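Local coordinates for putative DD-carboxypeptidase TP_0574 (Treponema pallidum, PDB 1O75), which binds penicillin and has zinc-dependent carboxypeptidase activity on synthetic depsipeptides, so that it may lower peptidoglycan cross-linking in this spirochaete, at residues 211-216 with 234-239; 243-248 with 288-293; 356-361 with 400-405; 348-353 with 379-384. The protein carries 2 engineered substitutions. All coordinates share one frame; numbering follows the deposited sequence.

Contact 1 of 4, residues 211-216 with 234-239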
# COMPACT_ATOMS: atom_id res chain seq x y z
N ASP B 211 -2.92 -23.52 -8.37
CA ASP B 211 -3.83 -22.66 -9.13
C ASP B 211 -4.44 -21.55 -8.28
O ASP B 211 -4.79 -21.76 -7.12
CB ASP B 211 -4.98 -23.47 -9.75
CG ASP B 211 -4.55 -24.27 -10.97
OD1 ASP B 211 -3.61 -23.87 -11.68
OD2 ASP B 211 -5.19 -25.31 -11.23
N LEU B 212 -4.58 -20.38 -8.89
CA LEU B 212 -5.18 -19.22 -8.24
C LEU B 212 -6.58 -18.97 -8.78
O LEU B 212 -6.90 -19.32 -9.91
CB LEU B 212 -4.37 -17.95 -8.52
CG LEU B 212 -2.87 -17.91 -8.23
CD1 LEU B 212 -2.45 -16.47 -8.07
CD2 LEU B 212 -2.56 -18.69 -7.00
N VAL B 213 -7.41 -18.33 -7.95
CA VAL B 213 -8.76 -17.95 -8.31
C VAL B 213 -8.95 -16.53 -7.76
O VAL B 213 -8.10 -16.02 -6.99
CB VAL B 213 -9.82 -18.89 -7.68
CG1 VAL B 213 -9.69 -20.28 -8.27
CG2 VAL B 213 -9.67 -18.92 -6.16
N VAL B 214 -10.05 -15.90 -8.14
CA VAL B 214 -10.34 -14.55 -7.69
C VAL B 214 -10.73 -14.54 -6.22
O VAL B 214 -11.50 -15.38 -5.77
CB VAL B 214 -11.54 -13.96 -8.48
CG1 VAL B 214 -11.96 -12.61 -7.86
CG2 VAL B 214 -11.17 -13.80 -9.95
N ASP B 215 -10.19 -13.60 -5.45
CA ASP B 215 -10.57 -13.48 -4.04
C ASP B 215 -11.66 -12.40 -4.08
O ASP B 215 -12.82 -12.64 -3.74
CB ASP B 215 -9.37 -13.06 -3.20
CG ASP B 215 -9.70 -12.91 -1.72
OD1 ASP B 215 -10.88 -13.09 -1.35
OD2 ASP B 215 -8.78 -12.63 -0.93
N THR B 216 -11.28 -11.21 -4.53
CA THR B 216 -12.23 -10.09 -4.68
C THR B 216 -11.75 -9.23 -5.85
O THR B 216 -10.59 -9.35 -6.28
CB THR B 216 -12.28 -9.16 -3.46
OG1 THR B 216 -10.99 -8.59 -3.23
CG2 THR B 216 -12.76 -9.91 -2.22
N MET B 234 -7.85 -9.11 -6.67
CA MET B 234 -7.11 -9.68 -5.54
C MET B 234 -7.21 -11.19 -5.73
O MET B 234 -8.29 -11.71 -6.04
CB MET B 234 -7.74 -9.26 -4.22
CG MET B 234 -7.56 -7.78 -3.92
SD MET B 234 -5.90 -7.44 -3.30
CE MET B 234 -6.08 -8.15 -1.61
N LEU B 235 -6.10 -11.89 -5.54
CA LEU B 235 -6.05 -13.34 -5.76
C LEU B 235 -5.91 -14.22 -4.52
O LEU B 235 -5.41 -13.76 -3.48
CB LEU B 235 -4.89 -13.64 -6.71
CG LEU B 235 -4.93 -12.89 -8.05
CD1 LEU B 235 -3.59 -13.01 -8.74
CD2 LEU B 235 -6.02 -13.47 -8.95
N LYS B 236 -6.36 -15.47 -4.61
CA LYS B 236 -6.19 -16.43 -3.52
C LYS B 236 -6.01 -17.80 -4.16
O LYS B 236 -6.16 -17.95 -5.38
CB LYS B 236 -7.39 -16.42 -2.54
CG LYS B 236 -8.70 -16.93 -3.11
CD LYS B 236 -9.83 -16.81 -2.07
CE LYS B 236 -11.12 -17.49 -2.57
NZ LYS B 236 -12.21 -17.35 -1.57
N ARG B 237 -5.66 -18.79 -3.36
CA ARG B 237 -5.43 -20.12 -3.90
C ARG B 237 -6.75 -20.82 -4.16
O ARG B 237 -7.76 -20.55 -3.48
CB ARG B 237 -4.57 -20.94 -2.94
CG ARG B 237 -3.54 -21.81 -3.66
CD ARG B 237 -2.50 -22.38 -2.69
NE ARG B 237 -3.11 -23.25 -1.70
CZ ARG B 237 -2.47 -23.78 -0.67
NH1 ARG B 237 -1.18 -23.52 -0.50
NH2 ARG B 237 -3.11 -24.56 0.20
N ALA B 238 -6.74 -21.72 -5.13
CA ALA B 238 -7.95 -22.45 -5.52
C ALA B 238 -8.68 -23.09 -4.34
O ALA B 238 -9.91 -23.11 -4.31
CB ALA B 238 -7.61 -23.51 -6.60
N ASP B 239 -7.94 -23.60 -3.35
CA ASP B 239 -8.58 -24.22 -2.20
C ASP B 239 -9.11 -23.22 -1.18
O ASP B 239 -9.56 -23.61 -0.11
CB ASP B 239 -7.63 -25.21 -1.51
CG ASP B 239 -6.41 -24.52 -0.88
OD1 ASP B 239 -6.21 -23.30 -1.06
OD2 ASP B 239 -5.64 -25.24 -0.20
O HOH W 1 -6.29 -11.63 -1.73
O HOH W 2 -13.04 -14.50 -1.54
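Met234, well along strand 229-237, bonds through both its backbone N and its backbone O. The N donates to Thr216 O at 2.8 Å, nearly along the C=O axis, while the O takes the N-H of Asp215 from above the carbonyl plane and a weak, long bond from Thr216 N. Two consecutive residues thus face one, a classic beta bulge, and the chain turns a corner at Asp215. The Met234 side chain lies alongside Thr216, CB 3.5 Å from OG1, then bends at chi2 and chi3 away from the strand; it belongs to the pocket of the sulfated sugar. Leu235 turns away from the partner strand at CB, but its CD1 meets Leu212 CD1 at 3.7 Å, the two side chains crossing at about a right angle. Leu243 and Tyr251 pack on this pair. The pairing is that of an antiparallel beta hairpin, strands 212-220 and 229-237, at the outer side of a four-stranded sheet. Lys236 and Val213 form its regular hydrogen-bonded pair, with N-H...O angles of 168° and 166°. With CG between N and the carbonyl carbon (chi1 68°), Lys236 runs extended past Val213 CG2 and across Asp215. Its NZ stops 4.5 Å from Asp215 OD1, too far for a salt bridge, and a water joins the two; a second water donates to Asp215 OD2 and Leu235 O. Arg237 turns away and holds Asp239 side-on, NH2 meeting the syn lone pair of OD2 at 2.7 Å. Ala238 N donates to Asp211 O at 2.8 Å, in the carbonyl plane.

Contact 2 of 4, residues 243-248 with 288-293; sequences LSHREF and TGRVPR. With PDX (2,3-di-O-sulfo-alpha-D-glucopyranose), chain C; PDX (2,3-di-O-sulfo-alpha-D-glucopyranose), chain D.
Two rings from one turn of helix, each lying against the backbone of a loop, carry this contact, and the loop's other side holds two sulfated sugars. The clear polar link is His245 NE2 donating to Thr288 O at 2.8 Å, almost straight (171°) and in the ring plane, although it meets the carbonyl from above its plane. That bond fixes the imidazole's rotation, and on the other nitrogen ND1 bonds to Glu242 of the second subunit. A water donates to Arg290 O and, weakly, to Leu243 O.

Arg290 CG sits over the centre of the His245 ring, 4.1 Å from the centroid, a CH-pi contact; the arginine then runs extended to Leu243 O of the second subunit. Phe248, its CG anti to the backbone N (chi1 176°), lays one face on Pro292 CA, 3.5 Å from the centroid and towards the rim, with Val291 O over the same face and Arg293 O at the edge. Apolar contact is completed by Leu243 CD1 against Pro292 CB at 3.8 Å.

The firmest bond from the loop to the sugars is Arg290 N to O2X of chain C at 2.9 Å, nearly straight; Gly289 CA comes within 3.0 Å of O1S of the same sugar. Arg293 NH2 adds a weak bond to its O3S, and Val291 CG2 lies 3.4 Å from O5 of the chain D sugar.

A capping box of Ser244 and Glu247 starts helix 245-252. The helix follows strand 229-237, and Pro292, centre of an inverse gamma turn, leads the loop into strand 293-298 beside that strand.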
# COMPACT_ATOMS: atom_id res chain seq x y z
N LEU B 243 -2.80 -16.56 -0.21
CA LEU B 243 -1.50 -16.78 -0.82
C LEU B 243 -0.37 -16.23 0.05
O LEU B 243 -0.52 -15.18 0.67
CB LEU B 243 -1.42 -16.08 -2.18
CG LEU B 243 -2.32 -16.61 -3.31
CD1 LEU B 243 -2.45 -15.56 -4.41
CD2 LEU B 243 -1.73 -17.91 -3.86
N SER B 244 0.75 -16.96 0.06
CA SER B 244 1.95 -16.54 0.75
C SER B 244 2.65 -15.60 -0.24
O SER B 244 2.32 -15.60 -1.43
CB SER B 244 2.86 -17.75 1.02
OG SER B 244 3.41 -18.27 -0.19
N HIS B 245 3.62 -14.81 0.23
CA HIS B 245 4.35 -13.88 -0.65
C HIS B 245 4.99 -14.72 -1.75
O HIS B 245 4.96 -14.36 -2.93
CB HIS B 245 5.42 -13.13 0.17
CG HIS B 245 6.07 -11.98 -0.56
ND1 HIS B 245 7.25 -11.41 -0.13
CD2 HIS B 245 5.69 -11.28 -1.65
CE1 HIS B 245 7.57 -10.41 -0.93
NE2 HIS B 245 6.64 -10.31 -1.86
N ARG B 246 5.55 -15.86 -1.37
CA ARG B 246 6.20 -16.72 -2.35
C ARG B 246 5.22 -17.25 -3.42
O ARG B 246 5.56 -17.30 -4.60
CB ARG B 246 6.89 -17.89 -1.66
CG ARG B 246 7.39 -18.96 -2.61
CD ARG B 246 8.71 -19.53 -2.14
NE ARG B 246 8.70 -19.73 -0.69
CZ ARG B 246 9.78 -19.81 0.07
NH1 ARG B 246 10.99 -19.71 -0.48
NH2 ARG B 246 9.66 -19.95 1.38
N GLU B 247 4.03 -17.64 -3.01
CA GLU B 247 3.06 -18.14 -4.00
C GLU B 247 2.63 -17.03 -4.97
O GLU B 247 2.45 -17.29 -6.15
CB GLU B 247 1.84 -18.76 -3.29
CG GLU B 247 2.18 -20.12 -2.60
CD GLU B 247 1.07 -20.59 -1.68
OE1 GLU B 247 0.36 -19.74 -1.10
OE2 GLU B 247 0.90 -21.81 -1.52
N PHE B 248 2.49 -15.81 -4.49
CA PHE B 248 2.10 -14.72 -5.38
C PHE B 248 3.23 -14.39 -6.33
O PHE B 248 3.02 -14.18 -7.52
CB PHE B 248 1.73 -13.47 -4.58
CG PHE B 248 1.40 -12.29 -5.46
CD1 PHE B 248 0.28 -12.31 -6.29
CD2 PHE B 248 2.23 -11.17 -5.46
CE1 PHE B 248 -0.01 -11.22 -7.12
CE2 PHE B 248 1.95 -10.08 -6.28
CZ PHE B 248 0.83 -10.10 -7.11
N THR B 288 5.84 -6.34 -6.61
CA THR B 288 6.44 -7.54 -6.02
C THR B 288 6.22 -7.59 -4.51
O THR B 288 6.86 -8.37 -3.80
CB THR B 288 7.94 -7.57 -6.29
OG1 THR B 288 8.53 -6.38 -5.77
CG2 THR B 288 8.20 -7.65 -7.76
N GLY B 289 5.33 -6.74 -4.03
CA GLY B 289 5.01 -6.69 -2.62
C GLY B 289 4.18 -7.88 -2.15
O GLY B 289 4.00 -8.86 -2.87
N ARG B 290 3.67 -7.78 -0.93
CA ARG B 290 2.90 -8.86 -0.33
C ARG B 290 1.42 -8.95 -0.71
O ARG B 290 0.80 -9.98 -0.48
CB ARG B 290 3.03 -8.77 1.18
CG ARG B 290 4.46 -8.97 1.67
CD ARG B 290 4.66 -8.22 2.95
NE ARG B 290 5.85 -8.66 3.67
CZ ARG B 290 6.02 -9.90 4.13
NH1 ARG B 290 5.09 -10.83 3.94
NH2 ARG B 290 7.11 -10.19 4.82
N VAL B 291 0.86 -7.89 -1.30
CA VAL B 291 -0.55 -7.90 -1.67
C VAL B 291 -0.70 -8.61 -3.02
O VAL B 291 -0.19 -8.14 -4.03
CB VAL B 291 -1.09 -6.47 -1.75
CG1 VAL B 291 -2.60 -6.49 -2.03
CG2 VAL B 291 -0.81 -5.76 -0.44
N PRO B 292 -1.42 -9.74 -3.05
CA PRO B 292 -1.64 -10.54 -4.27
C PRO B 292 -2.64 -9.89 -5.21
O PRO B 292 -3.75 -10.39 -5.44
CB PRO B 292 -2.10 -11.88 -3.70
CG PRO B 292 -2.97 -11.45 -2.54
CD PRO B 292 -2.18 -10.29 -1.91
N ARG B 293 -2.24 -8.76 -5.78
CA ARG B 293 -3.12 -8.00 -6.65
C ARG B 293 -2.58 -7.83 -8.07
O ARG B 293 -1.37 -7.67 -8.27
CB ARG B 293 -3.34 -6.63 -6.00
CG ARG B 293 -4.02 -5.57 -6.86
CD ARG B 293 -4.19 -4.29 -6.03
NE ARG B 293 -2.90 -3.86 -5.49
CZ ARG B 293 -2.70 -3.34 -4.27
NH1 ARG B 293 -3.70 -3.17 -3.42
NH2 ARG B 293 -1.46 -3.02 -3.91
C1 PDX C . 1.27 -1.55 -0.94
C2 PDX C . 2.52 -2.38 -1.14
C3 PDX C . 3.30 -2.49 0.17
C4 PDX C . 3.60 -1.12 0.78
C5 PDX C . 2.30 -0.35 0.94
C6 PDX C . 2.48 1.03 1.46
O2 PDX C . 2.10 -3.68 -1.60
O3 PDX C . 4.55 -3.14 -0.11
O4 PDX C . 4.33 -1.24 2.03
O5 PDX C . 1.59 -0.25 -0.36
O6 PDX C . 1.84 1.98 0.57
O1S PDX C . 2.34 -5.43 -3.11
O2S PDX C . 3.74 -3.52 -3.44
O3S PDX C . 1.33 -3.34 -3.88
O1X PDX C . 6.27 -4.65 -0.00
O2X PDX C . 4.03 -5.27 0.54
O3X PDX C . 5.28 -3.92 2.07
S PDX C . 2.44 -4.10 -2.97
S' PDX C . 5.01 -4.34 0.67
C1 PDX D . -3.71 -3.60 0.55
C2 PDX D . -3.20 -4.22 1.87
C3 PDX D . -2.58 -3.13 2.77
C4 PDX D . -1.49 -2.32 2.03
C5 PDX D . -2.02 -1.82 0.68
C6 PDX D . -0.92 -1.26 -0.17
O1 PDX D . -4.73 -2.65 0.87
O2 PDX D . -4.28 -4.86 2.59
O3 PDX D . -1.97 -3.76 3.93
O4 PDX D . -0.94 -1.32 2.92
O5 PDX D . -2.60 -2.93 -0.11
O6 PDX D . 0.26 -2.12 -0.13
O1S PDX D . -5.35 -6.82 3.30
O2S PDX D . -4.59 -6.74 0.98
O3S PDX D . -3.05 -7.00 2.80
O1X PDX D . -1.77 -2.12 5.50
O2X PDX D . -3.57 -3.70 5.71
O3X PDX D . -1.34 -4.43 6.11
S PDX D . -4.33 -6.36 2.54
S' PDX D . -2.24 -3.55 5.40
O HOH W 3 1.33 -12.50 0.04

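Contact 3 of 4, residues 356-361 with 400-405; sequences ETLMDA and VRFKEF
Phe402 and Lys403, neighbours in sequence, meet the loop 356-361 in opposite manners, one within the buried part and one at the surface. On the packed side Leu358 lies alongside Phe402, its CD2 touching CE2 in the plane of the ring at 3.8 Å. Val400 CG1 covers one face of the same ring from its own strand. Backbone closes in next to it, where Ala361 CA makes a CA-H...O contact of 3.3 Å with Arg401 O. Thr357 OG1 approaches Phe405 CE1 at 4.0 Å, and this buried hydroxyl has no polar partner in the model.

The exposed side is looser. Lys403, extended beyond CG, runs beside Asp360, and NZ makes a salt bridge of 3.2 Å to OD2, met from well above the carboxylate plane. Asp360 comes to this position in a type II beta turn, Leu358 to Ala361. A water bridges the segments, donating to Thr357 O and accepting from Glu404 N at 2.7 Å.

Tyr335 packs against both phenylalanine rings, edge-to-face with Phe405. The turn leads into strand 362-367, which pairs antiparallel with strand 396-401, so the contact lies at one end of those two central strands.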
# COMPACT_ATOMS: atom_id res chain seq x y z
N GLU B 356 -31.48 12.89 -7.96
CA GLU B 356 -31.38 11.44 -8.10
C GLU B 356 -29.95 11.02 -8.39
O GLU B 356 -29.48 9.99 -7.91
CB GLU B 356 -32.29 10.94 -9.22
CG GLU B 356 -32.07 9.46 -9.53
CD GLU B 356 -32.89 8.97 -10.71
OE1 GLU B 356 -32.77 9.55 -11.82
OE2 GLU B 356 -33.66 7.99 -10.54
N THR B 357 -29.26 11.83 -9.20
CA THR B 357 -27.88 11.54 -9.57
C THR B 357 -26.96 11.50 -8.35
O THR B 357 -25.93 10.81 -8.37
CB THR B 357 -27.37 12.59 -10.59
OG1 THR B 357 -26.09 12.20 -11.10
CG2 THR B 357 -27.24 13.94 -9.93
N LEU B 358 -27.33 12.21 -7.29
CA LEU B 358 -26.51 12.25 -6.08
C LEU B 358 -26.99 11.26 -5.00
O LEU B 358 -26.62 11.38 -3.83
CB LEU B 358 -26.47 13.67 -5.50
CG LEU B 358 -25.86 14.74 -6.41
CD1 LEU B 358 -25.86 16.08 -5.71
CD2 LEU B 358 -24.44 14.34 -6.80
N MET B 359 -27.80 10.30 -5.41
CA MET B 359 -28.32 9.28 -4.49
C MET B 359 -27.20 8.33 -4.10
O MET B 359 -26.45 7.86 -4.95
CB MET B 359 -29.44 8.47 -5.16
CG MET B 359 -30.73 9.25 -5.46
SD MET B 359 -31.69 9.65 -3.98
CE MET B 359 -32.49 8.06 -3.68
N ASP B 360 -27.09 8.04 -2.81
CA ASP B 360 -26.06 7.13 -2.34
C ASP B 360 -24.65 7.60 -2.74
O ASP B 360 -23.72 6.80 -2.81
CB ASP B 360 -26.30 5.72 -2.91
CG ASP B 360 -27.58 5.09 -2.38
OD1 ASP B 360 -27.55 4.53 -1.26
OD2 ASP B 360 -28.62 5.16 -3.08
N ALA B 361 -24.50 8.89 -3.01
CA ALA B 361 -23.20 9.44 -3.38
C ALA B 361 -22.34 9.58 -2.13
O ALA B 361 -22.85 9.69 -1.02
CB ALA B 361 -23.37 10.78 -4.05
N VAL B 400 -15.88 12.36 -5.88
CA VAL B 400 -17.28 12.04 -5.68
C VAL B 400 -17.59 10.72 -6.36
O VAL B 400 -17.39 10.57 -7.56
CB VAL B 400 -18.20 13.12 -6.28
CG1 VAL B 400 -19.66 12.70 -6.12
CG2 VAL B 400 -17.94 14.44 -5.58
N ARG B 401 -18.06 9.75 -5.58
CA ARG B 401 -18.44 8.46 -6.12
C ARG B 401 -19.96 8.41 -6.26
O ARG B 401 -20.68 8.61 -5.28
CB ARG B 401 -17.96 7.33 -5.19
CG ARG B 401 -16.47 7.07 -5.28
CD ARG B 401 -16.07 5.88 -4.42
NE ARG B 401 -16.11 6.20 -2.99
CZ ARG B 401 -15.19 6.90 -2.35
NH1 ARG B 401 -14.13 7.37 -2.99
NH2 ARG B 401 -15.33 7.14 -1.05
N PHE B 402 -20.43 8.18 -7.48
CA PHE B 402 -21.87 8.09 -7.71
C PHE B 402 -22.27 6.62 -7.72
O PHE B 402 -21.43 5.72 -7.80
CB PHE B 402 -22.25 8.71 -9.05
CG PHE B 402 -21.72 10.10 -9.25
CD1 PHE B 402 -20.54 10.31 -9.95
CD2 PHE B 402 -22.41 11.20 -8.75
CE1 PHE B 402 -20.05 11.60 -10.17
CE2 PHE B 402 -21.94 12.50 -8.96
CZ PHE B 402 -20.76 12.70 -9.67
N LYS B 403 -23.57 6.38 -7.66
CA LYS B 403 -24.09 5.03 -7.66
C LYS B 403 -24.16 4.45 -9.07
O LYS B 403 -23.86 3.28 -9.28
CB LYS B 403 -25.49 5.04 -7.05
CG LYS B 403 -26.03 3.67 -6.67
CD LYS B 403 -27.48 3.81 -6.23
CE LYS B 403 -27.98 2.56 -5.54
NZ LYS B 403 -29.39 2.76 -5.08
N GLU B 404 -24.55 5.28 -10.04
CA GLU B 404 -24.69 4.83 -11.42
C GLU B 404 -23.67 5.39 -12.40
O GLU B 404 -23.81 5.18 -13.60
CB GLU B 404 -26.09 5.17 -11.94
CG GLU B 404 -27.24 4.44 -11.25
CD GLU B 404 -27.09 2.92 -11.33
OE1 GLU B 404 -26.86 2.38 -12.44
OE2 GLU B 404 -27.21 2.27 -10.26
N PHE B 405 -22.67 6.10 -11.91
CA PHE B 405 -21.66 6.68 -12.79
C PHE B 405 -20.25 6.54 -12.25
O PHE B 405 -20.05 6.36 -11.05
CB PHE B 405 -21.92 8.18 -13.01
CG PHE B 405 -23.28 8.48 -13.58
CD1 PHE B 405 -24.38 8.64 -12.74
CD2 PHE B 405 -23.45 8.62 -14.95
CE1 PHE B 405 -25.64 8.93 -13.27
CE2 PHE B 405 -24.69 8.92 -15.49
CZ PHE B 405 -25.80 9.07 -14.64
O HOH W 4 -25.67 7.70 -9.41

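Contact 4 of 4, residues 348-353 with 379-384; sequences LTIGGA and VSLGQN
One carbonyl, Leu348 O, receives two N-H groups of the same residue: the side-chain ND2 of Asn384 at 2.9 Å and, weakly because bent, its backbone N. The setting is an antiparallel pairing of strands 347-351 and 382-385, in which the second strand forms one margin of a three-stranded sheet. The straighter backbone bond of this pair runs from Leu348 N to Asn384 O at 2.7 Å. Asn384 can reach back because CG stands beside its own backbone N (chi1 -55°) and the amide is turned so that ND2 faces Leu348 O (chi2 -94°). Its other bonds run within its own segment: OD1 accepts from Ser380 N, and ND2 gives a second proton to Ser380 O, in the planes of both groups. The amide is thereby held in one orientation and ties Ser380, just before strand 382-385, to the neighbouring strand.

Ile350 and Gly382 form a closed hydrogen-bonded pair, both bonds 2.6 Å and both in the carbonyl planes. Gly382 has a positive phi, and a CB there would collide with the carbonyl oxygen of Leu381. On the face of Ile350, that side chain and Val379 meet tip to tip, with Val363 of strand 362-367 packing on Leu348 and Val379. On the other face Thr349 runs beside Gln383, OG1 near CG. Leu381, directed away at CB, swings its end back so that CD1 lies 3.6 Å from Gly351 CA and CD2 3.6 Å from Ala353 O.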
# COMPACT_ATOMS: atom_id res chain seq x y z
N LEU B 348 -19.20 21.53 2.76
CA LEU B 348 -18.97 21.10 1.39
C LEU B 348 -20.26 21.39 0.62
O LEU B 348 -21.31 20.83 0.92
CB LEU B 348 -18.63 19.60 1.35
CG LEU B 348 -18.71 18.84 0.02
CD1 LEU B 348 -17.99 19.60 -1.08
CD2 LEU B 348 -18.09 17.46 0.20
N THR B 349 -20.17 22.29 -0.36
CA THR B 349 -21.35 22.65 -1.13
C THR B 349 -21.38 21.97 -2.50
O THR B 349 -20.48 22.15 -3.32
CB THR B 349 -21.43 24.19 -1.32
OG1 THR B 349 -21.58 24.81 -0.04
CG2 THR B 349 -22.62 24.56 -2.20
N ILE B 350 -22.44 21.20 -2.73
CA ILE B 350 -22.62 20.48 -3.99
C ILE B 350 -23.82 20.97 -4.79
O ILE B 350 -24.95 20.95 -4.31
CB ILE B 350 -22.77 18.97 -3.74
CG1 ILE B 350 -21.44 18.39 -3.26
CG2 ILE B 350 -23.23 18.27 -5.00
CD1 ILE B 350 -21.43 16.89 -3.18
N GLY B 351 -23.56 21.40 -6.01
CA GLY B 351 -24.63 21.88 -6.87
C GLY B 351 -24.34 21.53 -8.31
O GLY B 351 -23.32 20.92 -8.61
N GLY B 352 -25.24 21.91 -9.21
CA GLY B 352 -25.05 21.64 -10.63
C GLY B 352 -25.52 20.28 -11.10
O GLY B 352 -25.61 20.03 -12.31
N ALA B 353 -25.84 19.39 -10.16
CA ALA B 353 -26.29 18.06 -10.52
C ALA B 353 -27.69 17.75 -9.99
O ALA B 353 -28.16 18.38 -9.04
CB ALA B 353 -25.30 17.02 -10.01
N VAL B 379 -23.10 12.09 1.07
CA VAL B 379 -23.40 13.47 0.73
C VAL B 379 -24.65 13.60 -0.13
O VAL B 379 -25.09 12.64 -0.78
CB VAL B 379 -22.19 14.10 -0.01
CG1 VAL B 379 -22.64 15.23 -0.90
CG2 VAL B 379 -21.20 14.63 1.02
N SER B 380 -25.22 14.80 -0.11
CA SER B 380 -26.42 15.12 -0.87
C SER B 380 -26.23 16.48 -1.53
O SER B 380 -25.22 17.15 -1.33
CB SER B 380 -27.64 15.16 0.05
OG SER B 380 -27.75 13.95 0.79
N LEU B 381 -27.22 16.88 -2.33
CA LEU B 381 -27.18 18.15 -3.03
C LEU B 381 -27.29 19.32 -2.04
O LEU B 381 -27.99 19.23 -1.03
CB LEU B 381 -28.33 18.20 -4.05
CG LEU B 381 -28.48 19.41 -4.97
CD1 LEU B 381 -27.20 19.64 -5.78
CD2 LEU B 381 -29.66 19.15 -5.90
N GLY B 382 -26.58 20.41 -2.32
CA GLY B 382 -26.62 21.57 -1.44
C GLY B 382 -25.39 21.77 -0.57
O GLY B 382 -24.26 21.84 -1.06
N GLN B 383 -25.61 21.88 0.74
CA GLN B 383 -24.52 22.08 1.68
C GLN B 383 -24.33 20.86 2.58
O GLN B 383 -25.30 20.23 3.01
CB GLN B 383 -24.79 23.32 2.53
CG GLN B 383 -24.93 24.60 1.72
CD GLN B 383 -25.29 25.81 2.57
OE1 GLN B 383 -24.59 26.13 3.53
NE2 GLN B 383 -26.39 26.48 2.22
N ASN B 384 -23.07 20.52 2.86
CA ASN B 384 -22.75 19.36 3.68
C ASN B 384 -21.70 19.68 4.74
O ASN B 384 -20.53 19.85 4.43
CB ASN B 384 -22.23 18.23 2.78
CG ASN B 384 -23.19 17.89 1.65
OD1 ASN B 384 -24.02 16.98 1.78
ND2 ASN B 384 -23.09 18.62 0.55

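In the fold
Along the chain contact 1 closes before contact 2 opens, and both precede contacts 4 and 3, whose segments alternate. Contacts 1 and 2, with centres 11 Å apart, involve strand 229-237 and helix 245-252, consecutive in the chain, and touch: Leu235 N probably bonds to Pro292 O, and Arg237 forms a salt bridge with Glu247. The hairpin thus backs the helix and sugar-binding loop at the dimer interface of the crystal. Contact 4 lies in a three-stranded sheet and contact 3 at the end of a four-stranded one; their centres are 12 Å apart, and they meet where Leu358 packs on Ile350 and Leu381. More than 30 Å separates the centres of the two groups, in keeping with a four-domain protein.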